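PDB 5O9J: transcription initiation factor IIB,Transcription initiation factor IIB from Methanocaldococcus jannaschii, which probably excises itself from the transcription factor IIB precursor by protein splicing, being a mini-intein with the HINT fold. Local coordinates for residues A[9-21]-A[51-65]. Sequence-based numbering, arbitrary orientation.
Sequences EPIIIKENGEIKV and GIEVIAFNSNYKFKF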
loop_
_atom_site.group_PDB
_atom_site.type_symbol
_atom_site.label_atom_id
_atom_site.label_comp_id
_atom_site.label_asym_id
_atom_site.label_seq_id
_atom_site.Cartn_x
_atom_site.Cartn_y
_atom_site.Cartn_z
ATOM N N GLU A 9 5.967 0.438 6.442
ATOM C CA GLU A 9 4.671 1.115 6.411
ATOM C C GLU A 9 3.768 0.681 7.561
ATOM O O GLU A 9 3.402 -0.488 7.671
ATOM C CB GLU A 9 3.951 0.874 5.082
ATOM C CG GLU A 9 4.747 1.271 3.868
ATOM C CD GLU A 9 5.296 2.670 3.960
ATOM O OE1 GLU A 9 4.507 3.609 4.217
ATOM O OE2 GLU A 9 6.527 2.830 3.771
ATOM N N PRO A 10 3.402 1.632 8.426
ATOM C CA PRO A 10 2.504 1.337 9.542
ATOM C C PRO A 10 1.109 0.966 9.080
ATOM O O PRO A 10 0.591 1.561 8.132
ATOM C CB PRO A 10 2.489 2.649 10.335
ATOM C CG PRO A 10 2.919 3.669 9.379
ATOM C CD PRO A 10 3.877 3.022 8.457
ATOM N N ILE A 11 0.526 -0.032 9.736
ATOM C CA ILE A 11 -0.867 -0.388 9.539
ATOM C C ILE A 11 -1.564 -0.406 10.874
ATOM O O ILE A 11 -0.947 -0.661 11.905
ATOM C CB ILE A 11 -1.066 -1.778 8.900
ATOM C CG1 ILE A 11 -0.159 -2.808 9.569
ATOM C CG2 ILE A 11 -0.808 -1.739 7.429
ATOM C CD1 ILE A 11 -0.242 -4.174 8.928
ATOM N N ILE A 12 -2.866 -0.172 10.833
ATOM C CA ILE A 12 -3.683 -0.163 12.024
ATOM C C ILE A 12 -4.435 -1.472 12.032
ATOM O O ILE A 12 -5.182 -1.760 11.103
ATOM C CB ILE A 12 -4.657 1.057 12.038
ATOM C CG1 ILE A 12 -3.863 2.366 12.075
ATOM C CG2 ILE A 12 -5.596 0.977 13.219
ATOM C CD1 ILE A 12 -4.633 3.592 11.567
ATOM N N ILE A 13 -4.229 -2.285 13.062
ATOM C CA ILE A 13 -4.807 -3.622 13.055
ATOM C C ILE A 13 -5.583 -3.981 14.305
ATOM O O ILE A 13 -5.466 -3.327 15.340
ATOM C CB ILE A 13 -3.720 -4.711 12.877
ATOM C CG1 ILE A 13 -2.734 -4.682 14.051
ATOM C CG2 ILE A 13 -2.991 -4.531 11.565
ATOM C CD1 ILE A 13 -1.712 -5.819 14.020
ATOM N N LYS A 14 -6.381 -5.037 14.173
ATOM C CA LYS A 14 -6.902 -5.790 15.306
ATOM C C LYS A 14 -6.283 -7.180 15.289
ATOM O O LYS A 14 -6.448 -7.913 14.312
ATOM C CB LYS A 14 -8.424 -5.911 15.253
ATOM C CG LYS A 14 -9.182 -4.874 16.034
ATOM C CD LYS A 14 -10.585 -5.382 16.277
ATOM C CE LYS A 14 -11.540 -4.269 16.625
ATOM N NZ LYS A 14 -12.906 -4.816 16.860
ATOM N N GLU A 15 -5.565 -7.542 16.350
ATOM C CA GLU A 15 -4.964 -8.875 16.442
ATOM C C GLU A 15 -5.613 -9.667 17.575
ATOM O O GLU A 15 -5.692 -9.184 18.712
ATOM C CB GLU A 15 -3.451 -8.786 16.653
ATOM C CG GLU A 15 -2.727 -10.134 16.594
ATOM C CD GLU A 15 -1.213 -9.996 16.691
ATOM O OE1 GLU A 15 -0.738 -8.922 17.121
ATOM O OE2 GLU A 15 -0.496 -10.960 16.333
ATOM N N ASN A 16 -6.087 -10.872 17.253
ATOM C CA ASN A 16 -6.824 -11.724 18.194
ATOM C C ASN A 16 -7.864 -10.967 19.007
ATOM O O ASN A 16 -8.143 -11.322 20.150
ATOM C CB ASN A 16 -5.858 -12.434 19.144
ATOM C CG ASN A 16 -5.013 -13.462 18.440
ATOM O OD1 ASN A 16 -5.418 -14.007 17.412
ATOM N ND2 ASN A 16 -3.827 -13.733 18.981
ATOM N N GLY A 17 -8.418 -9.911 18.419
ATOM C CA GLY A 17 -9.429 -9.114 19.084
ATOM C C GLY A 17 -8.987 -7.779 19.659
ATOM O O GLY A 17 -9.805 -7.081 20.261
ATOM N N GLU A 18 -7.720 -7.400 19.494
ATOM C CA GLU A 18 -7.322 -6.079 19.976
ATOM C C GLU A 18 -6.454 -5.253 19.031
ATOM O O GLU A 18 -5.664 -5.775 18.231
ATOM C CB GLU A 18 -6.619 -6.194 21.332
ATOM C CG GLU A 18 -7.582 -6.080 22.528
ATOM C CD GLU A 18 -8.594 -4.935 22.413
ATOM O OE1 GLU A 18 -8.321 -3.921 21.726
ATOM O OE2 GLU A 18 -9.696 -5.070 22.994
ATOM N N ILE A 19 -6.624 -3.945 19.188
ATOM C CA ILE A 19 -6.116 -2.916 18.295
ATOM C C ILE A 19 -4.668 -2.564 18.580
ATOM O O ILE A 19 -4.263 -2.497 19.739
ATOM C CB ILE A 19 -6.977 -1.634 18.417
ATOM C CG1 ILE A 19 -8.420 -1.929 18.020
ATOM C CG2 ILE A 19 -6.424 -0.504 17.568
ATOM C CD1 ILE A 19 -9.342 -0.775 18.267
ATOM N N LYS A 20 -3.893 -2.338 17.520
ATOM C CA LYS A 20 -2.524 -1.841 17.649
ATOM C C LYS A 20 -2.055 -1.264 16.322
ATOM O O LYS A 20 -2.709 -1.456 15.291
ATOM C CB LYS A 20 -1.576 -2.950 18.127
ATOM C CG LYS A 20 -1.849 -4.305 17.524
ATOM C CD LYS A 20 -1.047 -5.404 18.216
ATOM C CE LYS A 20 -1.576 -5.691 19.610
ATOM N NZ LYS A 20 -1.159 -7.044 20.079
ATOM N N VAL A 21 -0.940 -0.538 16.360
ATOM C CA VAL A 21 -0.402 0.143 15.187
ATOM C C VAL A 21 1.038 -0.297 14.955
ATOM O O VAL A 21 1.915 -0.019 15.776
ATOM C CB VAL A 21 -0.432 1.668 15.343
ATOM C CG1 VAL A 21 0.042 2.335 14.052
ATOM C CG2 VAL A 21 -1.816 2.147 15.728
ATOM N N GLY A 51 -7.770 -14.213 13.017
ATOM C CA GLY A 51 -7.969 -13.215 14.054
ATOM C C GLY A 51 -7.245 -11.908 13.806
ATOM O O GLY A 51 -6.962 -11.164 14.743
ATOM N N ILE A 52 -6.940 -11.624 12.546
ATOM C CA ILE A 52 -6.321 -10.355 12.204
ATOM C C ILE A 52 -7.204 -9.528 11.283
ATOM O O ILE A 52 -7.745 -10.026 10.291
ATOM C CB ILE A 52 -4.951 -10.559 11.563
ATOM C CG1 ILE A 52 -3.978 -11.078 12.628
ATOM C CG2 ILE A 52 -4.447 -9.259 10.948
ATOM C CD1 ILE A 52 -2.551 -10.898 12.292
ATOM N N GLU A 53 -7.352 -8.257 11.639
ATOM C CA GLU A 53 -8.154 -7.328 10.865
ATOM C C GLU A 53 -7.362 -6.057 10.594
ATOM O O GLU A 53 -6.584 -5.617 11.435
ATOM C CB GLU A 53 -9.458 -7.000 11.601
ATOM C CG GLU A 53 -10.241 -8.223 12.058
ATOM C CD GLU A 53 -11.654 -7.890 12.504
ATOM O OE1 GLU A 53 -11.885 -6.765 13.001
ATOM O OE2 GLU A 53 -12.545 -8.755 12.350
ATOM N N VAL A 54 -7.562 -5.471 9.418
ATOM C CA VAL A 54 -6.892 -4.224 9.075
ATOM C C VAL A 54 -7.926 -3.173 8.663
ATOM O O VAL A 54 -9.049 -3.516 8.268
ATOM C CB VAL A 54 -5.867 -4.445 7.946
ATOM C CG1 VAL A 54 -6.570 -4.711 6.617
ATOM C CG2 VAL A 54 -4.894 -3.274 7.841
ATOM N N ILE A 55 -7.565 -1.899 8.773
ATOM C CA ILE A 55 -8.449 -0.834 8.310
ATOM C C ILE A 55 -8.492 -0.848 6.796
ATOM O O ILE A 55 -7.463 -0.795 6.137
ATOM C CB ILE A 55 -8.007 0.565 8.786
ATOM C CG1 ILE A 55 -8.131 0.671 10.301
ATOM C CG2 ILE A 55 -8.854 1.649 8.112
ATOM C CD1 ILE A 55 -9.549 0.415 10.824
ATOM N N ALA A 56 -9.692 -0.938 6.249
ATOM C CA ALA A 56 -9.858 -0.943 4.817
ATOM C C ALA A 56 -11.155 -0.256 4.455
ATOM O O ALA A 56 -12.022 -0.058 5.301
ATOM C CB ALA A 56 -9.837 -2.363 4.283
ATOM N N PHE A 57 -11.275 0.099 3.187
ATOM C CA PHE A 57 -12.482 0.691 2.635
ATOM C C PHE A 57 -13.365 -0.399 2.024
ATOM O O PHE A 57 -13.052 -0.930 0.960
ATOM C CB PHE A 57 -12.096 1.721 1.587
ATOM C CG PHE A 57 -13.244 2.450 1.028
ATOM C CD1 PHE A 57 -13.784 3.556 1.686
ATOM C CD2 PHE A 57 -13.826 2.011 -0.147
ATOM C CE1 PHE A 57 -14.863 4.210 1.138
ATOM C CE2 PHE A 57 -14.887 2.655 -0.672
ATOM C CZ PHE A 57 -15.418 3.764 -0.059
ATOM N N ASN A 58 -14.472 -0.740 2.678
ATOM C CA ASN A 58 -15.215 -1.928 2.258
ATOM C C ASN A 58 -16.224 -1.698 1.126
ATOM O O ASN A 58 -16.397 -0.573 0.650
ATOM C CB ASN A 58 -15.924 -2.564 3.461
ATOM C CG ASN A 58 -17.099 -1.728 3.995
ATOM O OD1 ASN A 58 -17.404 -0.633 3.510
ATOM N ND2 ASN A 58 -17.765 -2.264 5.005
ATOM N N SER A 59 -16.884 -2.783 0.713
ATOM C CA SER A 59 -17.863 -2.759 -0.379
ATOM C C SER A 59 -19.087 -1.881 -0.095
ATOM O O SER A 59 -19.808 -1.501 -1.014
ATOM C CB SER A 59 -18.330 -4.185 -0.701
ATOM O OG SER A 59 -17.242 -5.008 -1.092
ATOM N N ASN A 60 -19.325 -1.569 1.176
ATOM C CA ASN A 60 -20.422 -0.682 1.548
ATOM C C ASN A 60 -19.946 0.758 1.682
ATOM O O ASN A 60 -20.608 1.583 2.318
ATOM C CB ASN A 60 -21.066 -1.143 2.855
ATOM C CG ASN A 60 -21.670 -2.528 2.749
ATOM O OD1 ASN A 60 -22.013 -2.987 1.659
ATOM N ND2 ASN A 60 -21.803 -3.204 3.885
ATOM N N TYR A 61 -18.784 1.038 1.093
ATOM C CA TYR A 61 -18.204 2.383 1.055
ATOM C C TYR A 61 -17.785 2.947 2.414
ATOM O O TYR A 61 -17.849 4.164 2.618
ATOM C CB TYR A 61 -19.180 3.365 0.395
ATOM C CG TYR A 61 -19.483 3.042 -1.047
ATOM C CD1 TYR A 61 -18.469 2.663 -1.919
ATOM C CD2 TYR A 61 -20.786 3.098 -1.536
ATOM C CE1 TYR A 61 -18.738 2.357 -3.240
ATOM C CE2 TYR A 61 -21.066 2.793 -2.859
ATOM C CZ TYR A 61 -20.036 2.423 -3.706
ATOM O OH TYR A 61 -20.293 2.116 -5.027
ATOM N N LYS A 62 -17.344 2.090 3.333
ATOM C CA LYS A 62 -16.945 2.569 4.655
ATOM C C LYS A 62 -15.553 2.115 5.105
ATOM O O LYS A 62 -15.122 0.997 4.811
ATOM C CB LYS A 62 -17.985 2.144 5.696
ATOM C CG LYS A 62 -19.404 2.643 5.388
ATOM C CD LYS A 62 -20.465 1.761 6.018
ATOM C CE LYS A 62 -21.854 2.313 5.753
ATOM N NZ LYS A 62 -22.861 1.775 6.714
ATOM N N PHE A 63 -14.854 3.000 5.813
ATOM C CA PHE A 63 -13.579 2.660 6.435
ATOM C C PHE A 63 -13.799 1.948 7.763
ATOM O O PHE A 63 -14.253 2.544 8.744
ATOM C CB PHE A 63 -12.722 3.907 6.637
ATOM C CG PHE A 63 -12.121 4.436 5.363
ATOM C CD1 PHE A 63 -12.749 5.448 4.644
ATOM C CD2 PHE A 63 -10.937 3.914 4.879
ATOM C CE1 PHE A 63 -12.198 5.929 3.469
ATOM C CE2 PHE A 63 -10.383 4.389 3.701
ATOM C CZ PHE A 63 -11.010 5.397 2.996
ATOM N N LYS A 64 -13.459 0.665 7.770
ATOM C CA LYS A 64 -13.773 -0.254 8.858
ATOM C C LYS A 64 -12.688 -1.321 9.007
ATOM O O LYS A 64 -11.951 -1.589 8.064
ATOM C CB LYS A 64 -15.115 -0.953 8.601
ATOM C CG LYS A 64 -16.359 -0.157 8.934
ATOM C CD LYS A 64 -17.558 -1.093 9.003
ATOM C CE LYS A 64 -18.709 -0.475 9.785
ATOM N NZ LYS A 64 -19.138 0.818 9.197
ATOM N N PHE A 65 -12.611 -1.949 10.173
ATOM C CA PHE A 65 -11.790 -3.143 10.321
ATOM C C PHE A 65 -12.357 -4.280 9.477
ATOM O O PHE A 65 -13.547 -4.580 9.552
ATOM C CB PHE A 65 -11.696 -3.566 11.785
ATOM C CG PHE A 65 -10.727 -2.747 12.584
ATOM C CD1 PHE A 65 -9.369 -2.801 12.312
ATOM C CD2 PHE A 65 -11.174 -1.912 13.598
ATOM C CE1 PHE A 65 -8.474 -2.056 13.040
ATOM C CE2 PHE A 65 -10.286 -1.156 14.332
ATOM C CZ PHE A 65 -8.936 -1.224 14.054
HETATM O O HOH W 1 -13.923 -5.374 14.222
HETATM O O HOH W 2 -8.954 -9.689 15.466
#
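Lys14 lies across the ring of Phe65, two strands away, with its methylene CG 4.0 Å above the ring centroid and only 4° off the normal, a CH-pi contact. The opposite face receives CD1 of Ile55, so the ring is sandwiched between two aliphatic groups. A long lysine suits this place: its methylenes cover the aromatic face, while the extended chain carries NZ on to a water that also bonds OE1 of Glu53. The two charged side chains run side by side, but Lys14 NZ stays 4.4 Å from Glu53 OE1, beyond a salt bridge. Ile12 meets the ring at CZ, where Ile19 also reaches it; CG2 of Ile12 lies 4.1 Å from CZ of Phe65 and 3.9 Å from CG1 of Ile55. Beneath these side chains the backbones pair antiparallel: Lys14 and Glu53 exchange two N-H...O bonds, each 2.8 Å from N to O. At the hairpin end Asn16 N donates to Gly51 O. Beta-branched Ile13, Val54 and Ile52, suited to extended strands, give the other side an apolar face, where Ile52 packs on helix 24-33 and Val54 on strand 171-174. Strands 10-15 and 52-57 are thus the central pair of a four-stranded antiparallel sheet, flanked by 18-23 and 63-67.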